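Local structure of diketoreductase (Acinetobacter baylyi, 4E12) at residues Ala205-Val209 with Asp210-Asp214; Asp237-Gly240 with Leu241-Tyr245. The protein reduces dicarbonyl compounds with NADH and probably also acts as an NAD-dependent (3S)-3-hydroxyacyl-CoA dehydrogenase. All coordinates share one frame; numbering follows the deposited sequence.

Interaction 1. Residues Ala205-Val209 with Asp210-Asp214; sequences AELLV and DGIAD
With chi1 of -62° at L207 and -51° at I212, CG of the leucine and CG1 of the isoleucine both stand opposite their own carbonyl carbons; L207 CD2 then reaches I212 CG1 and CB, each at 4.1 Å, the two side chains meeting at a slant. The helix ends here in a Schellman motif. I212 N donates to L207 O over 2.9 Å, nearly in line with the carbonyl bond (C=O...N 164°), whereas G211 N, 3.0 Å from L208 O, sits above that carbonyl's plane. G211, with its positive phi, is the C-prime residue that lets the chain turn back. The last helical-type bond, D210 N to E206 O, measures 2.8 Å. The E206 and D210 carboxylates converge, but their modelled separation is too short to interpret; D210 OD1 forms a salt bridge with K254. L208 CD1 lies 3.8 Å from A213 O. The turn thus joins helix 193-209 to helix 215-226, for which D214 is the N-cap; L208 and V209 pack on helix 253-267, L207 and A213 touch I218, and I212 makes backbone hydrogen bonds to the second subunit.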
# COMPACT_ATOMS: atom_id res chain seq x y z
N ALA A 205 -9.03 -2.30 6.97
CA ALA A 205 -10.16 -2.10 7.86
C ALA A 205 -11.18 -3.23 7.73
O ALA A 205 -11.71 -3.72 8.73
CB ALA A 205 -10.81 -0.75 7.62
N GLU A 206 -11.46 -3.65 6.49
CA GLU A 206 -12.34 -4.79 6.25
C GLU A 206 -11.81 -6.06 6.92
O GLU A 206 -12.58 -6.79 7.56
CB GLU A 206 -12.50 -5.04 4.75
CG GLU A 206 -13.36 -6.25 4.39
CD GLU A 206 -12.64 -7.59 4.58
OE1 GLU A 206 -13.31 -8.60 4.87
OE2 GLU A 206 -11.40 -7.65 4.41
N LEU A 207 -10.53 -6.35 6.78
CA LEU A 207 -9.94 -7.50 7.47
C LEU A 207 -10.14 -7.39 8.98
O LEU A 207 -10.37 -8.39 9.66
CB LEU A 207 -8.44 -7.60 7.22
CG LEU A 207 -7.95 -7.82 5.79
CD1 LEU A 207 -6.41 -7.76 5.79
CD2 LEU A 207 -8.46 -9.17 5.31
N LEU A 208 -10.00 -6.18 9.52
CA LEU A 208 -10.16 -6.04 10.97
C LEU A 208 -11.62 -6.22 11.34
O LEU A 208 -11.96 -7.01 12.22
CB LEU A 208 -9.69 -4.67 11.46
CG LEU A 208 -9.85 -4.39 12.97
CD1 LEU A 208 -9.11 -5.43 13.82
CD2 LEU A 208 -9.37 -2.98 13.27
N VAL A 209 -12.47 -5.45 10.67
CA VAL A 209 -13.90 -5.42 10.99
C VAL A 209 -14.59 -6.76 10.76
O VAL A 209 -15.58 -7.07 11.44
CB VAL A 209 -14.61 -4.32 10.21
CG1 VAL A 209 -16.10 -4.41 10.46
CG2 VAL A 209 -14.13 -2.97 10.68
N ASP A 210 -14.10 -7.55 9.82
CA ASP A 210 -14.73 -8.85 9.57
C ASP A 210 -14.12 -9.95 10.42
O ASP A 210 -14.43 -11.13 10.23
CB ASP A 210 -14.69 -9.23 8.09
CG ASP A 210 -15.62 -8.38 7.23
OD1 ASP A 210 -16.59 -7.78 7.74
OD2 ASP A 210 -15.38 -8.30 6.01
N GLY A 211 -13.24 -9.57 11.34
CA GLY A 211 -12.64 -10.53 12.24
C GLY A 211 -11.63 -11.49 11.64
O GLY A 211 -11.43 -12.58 12.16
N ILE A 212 -10.98 -11.09 10.54
CA ILE A 212 -10.02 -11.98 9.88
C ILE A 212 -8.70 -12.02 10.64
O ILE A 212 -8.13 -13.10 10.83
CB ILE A 212 -9.73 -11.52 8.44
CG1 ILE A 212 -11.01 -11.30 7.65
CG2 ILE A 212 -8.82 -12.52 7.72
CD1 ILE A 212 -11.92 -12.52 7.55
N ALA A 213 -8.21 -10.86 11.07
CA ALA A 213 -6.90 -10.76 11.70
C ALA A 213 -6.86 -9.54 12.62
O ALA A 213 -7.66 -8.62 12.46
CB ALA A 213 -5.81 -10.63 10.63
N ASP A 214 -5.93 -9.52 13.58
CA ASP A 214 -5.85 -8.34 14.46
C ASP A 214 -4.97 -7.28 13.79
O ASP A 214 -4.30 -7.57 12.80
CB ASP A 214 -5.36 -8.73 15.86
CG ASP A 214 -3.98 -9.33 15.86
OD1 ASP A 214 -3.64 -10.07 16.82
OD2 ASP A 214 -3.22 -9.06 14.92

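Interaction 2. Residues Asp237-Gly240 with Leu241-Tyr245; sequences DIVG and LTTAY. With SO4 (sulfate ion), chain I.
A backbone hydrogen bond joins G240 and A244: A244 N donates to G240 O over 2.9 Å. G240 O thus serves as an acceptor in the first turn of helix 241-249.

The apolar pair is V239 with T243. V239 CG1 meets T243 CG2 at 3.9 Å, the two side chains crossing at about a right angle; each of these methyls is anti to its own backbone N (chi1 177° for V239). In T243 this places OG1 beside the backbone N, and both atoms reach the same sulfate oxygen.

A van der Waals approach of a methyl to a carboxylate oxygen links L241 and D237. The two side chains run alongside each other, pointing the same way, and L241 CD2 comes within 3.9 Å of D237 OD1. That carboxylate is engaged elsewhere: OD1 accepts from F280 N, and OD2 from Y281 N as well as hydrogen bonding to Y283 OH. L241 also packs on F236, Y266 and F280.

G240 alone separates helix 232-239 from helix 241-249, ending the first with positive phi and occupying the N-cap position of the second.

Anion contacts make up the last group. A sulfate, probably from the crystallisation liquor, rests at the N-terminus of helix 241-249, where the helix dipole would be expected to favour negative charge. T243 grips one oxygen twice: its N donates to sulfate O4 over 3.1 Å (N-H...O angle 157°), and its OG1 donates to the same O4 over 3.0 Å. G240 CA also lies 3.0 Å from O4, the glycine letting the anion come up to the backbone. The closer approach of T242 to the sulfate is doubtful in the model.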
# COMPACT_ATOMS: atom_id res chain seq x y z
N ASP A 237 -3.14 5.59 12.70
CA ASP A 237 -2.76 6.41 13.86
C ASP A 237 -2.17 7.76 13.44
O ASP A 237 -2.43 8.78 14.07
CB ASP A 237 -1.80 5.67 14.80
CG ASP A 237 -2.47 4.58 15.61
OD1 ASP A 237 -3.71 4.53 15.67
OD2 ASP A 237 -1.74 3.76 16.22
N ILE A 238 -1.37 7.76 12.39
CA ILE A 238 -0.76 8.98 11.88
C ILE A 238 -1.78 9.91 11.25
O ILE A 238 -1.76 11.12 11.51
CB ILE A 238 0.36 8.64 10.89
CG1 ILE A 238 1.49 7.93 11.64
CG2 ILE A 238 0.83 9.89 10.16
CD1 ILE A 238 2.53 7.33 10.78
N VAL A 239 -2.66 9.36 10.43
CA VAL A 239 -3.77 10.11 9.85
C VAL A 239 -4.57 10.77 10.97
O VAL A 239 -4.94 11.94 10.87
CB VAL A 239 -4.72 9.18 9.05
CG1 VAL A 239 -5.92 9.96 8.52
CG2 VAL A 239 -3.98 8.54 7.90
N GLY A 240 -4.82 10.01 12.03
CA GLY A 240 -5.70 10.49 13.07
C GLY A 240 -6.98 9.71 12.97
O GLY A 240 -7.56 9.59 11.88
N LEU A 241 -7.43 9.16 14.08
CA LEU A 241 -8.60 8.30 14.01
C LEU A 241 -9.89 9.09 13.93
O LEU A 241 -10.88 8.63 13.35
CB LEU A 241 -8.59 7.29 15.15
CG LEU A 241 -7.35 6.39 15.26
CD1 LEU A 241 -7.65 5.33 16.34
CD2 LEU A 241 -7.01 5.74 13.91
N THR A 242 -9.89 10.31 14.47
CA THR A 242 -11.07 11.14 14.31
C THR A 242 -11.26 11.42 12.82
O THR A 242 -12.37 11.36 12.28
CB THR A 242 -10.99 12.48 15.10
OG1 THR A 242 -10.07 13.37 14.46
CG2 THR A 242 -10.48 12.24 16.51
N THR A 243 -10.15 11.70 12.14
CA THR A 243 -10.17 11.92 10.70
C THR A 243 -10.60 10.67 9.94
O THR A 243 -11.42 10.73 9.03
CB THR A 243 -8.79 12.38 10.19
OG1 THR A 243 -8.41 13.59 10.88
CG2 THR A 243 -8.82 12.63 8.69
N ALA A 244 -10.05 9.52 10.33
CA ALA A 244 -10.40 8.28 9.66
C ALA A 244 -11.88 7.94 9.88
O ALA A 244 -12.55 7.42 8.99
CB ALA A 244 -9.52 7.14 10.15
N TYR A 245 -12.38 8.26 11.07
CA TYR A 245 -13.79 8.05 11.37
C TYR A 245 -14.70 8.92 10.50
O TYR A 245 -15.64 8.42 9.88
CB TYR A 245 -14.04 8.28 12.86
CG TYR A 245 -15.49 8.50 13.24
CD1 TYR A 245 -16.38 7.43 13.34
CD2 TYR A 245 -15.97 9.79 13.49
CE1 TYR A 245 -17.72 7.64 13.69
CE2 TYR A 245 -17.30 10.01 13.84
CZ TYR A 245 -18.16 8.94 13.94
OH TYR A 245 -19.47 9.18 14.28
S SO4 I . -7.16 13.36 14.85
O1 SO4 I . -7.66 12.67 16.05
O2 SO4 I . -5.69 13.37 14.84
O3 SO4 I . -7.65 14.74 14.85
O4 SO4 I . -7.65 12.66 13.64

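Both interactions are inter-helical turns of the C-terminal 3-hydroxyacyl-CoA dehydrogenase family region, and interaction 1 closes before interaction 2 opens. Their centres are about 17 Å apart and their nearest atoms about 8 Å, so they do not touch; helix 253-267 is common ground, packing against L208 and V209 from one and L241 and Y245 from the other. Interaction 1 lies about 30 Å from the chain centre, away from the annotated sites and against the second subunit. Interaction 2, about 15 Å from that centre, lies nearer the NAD site, which is empty in this chain: the T243 side chain is about 9 Å from that of S122 and about 10 Å from that of V14, both NAD-binding residues, too far for direct contact.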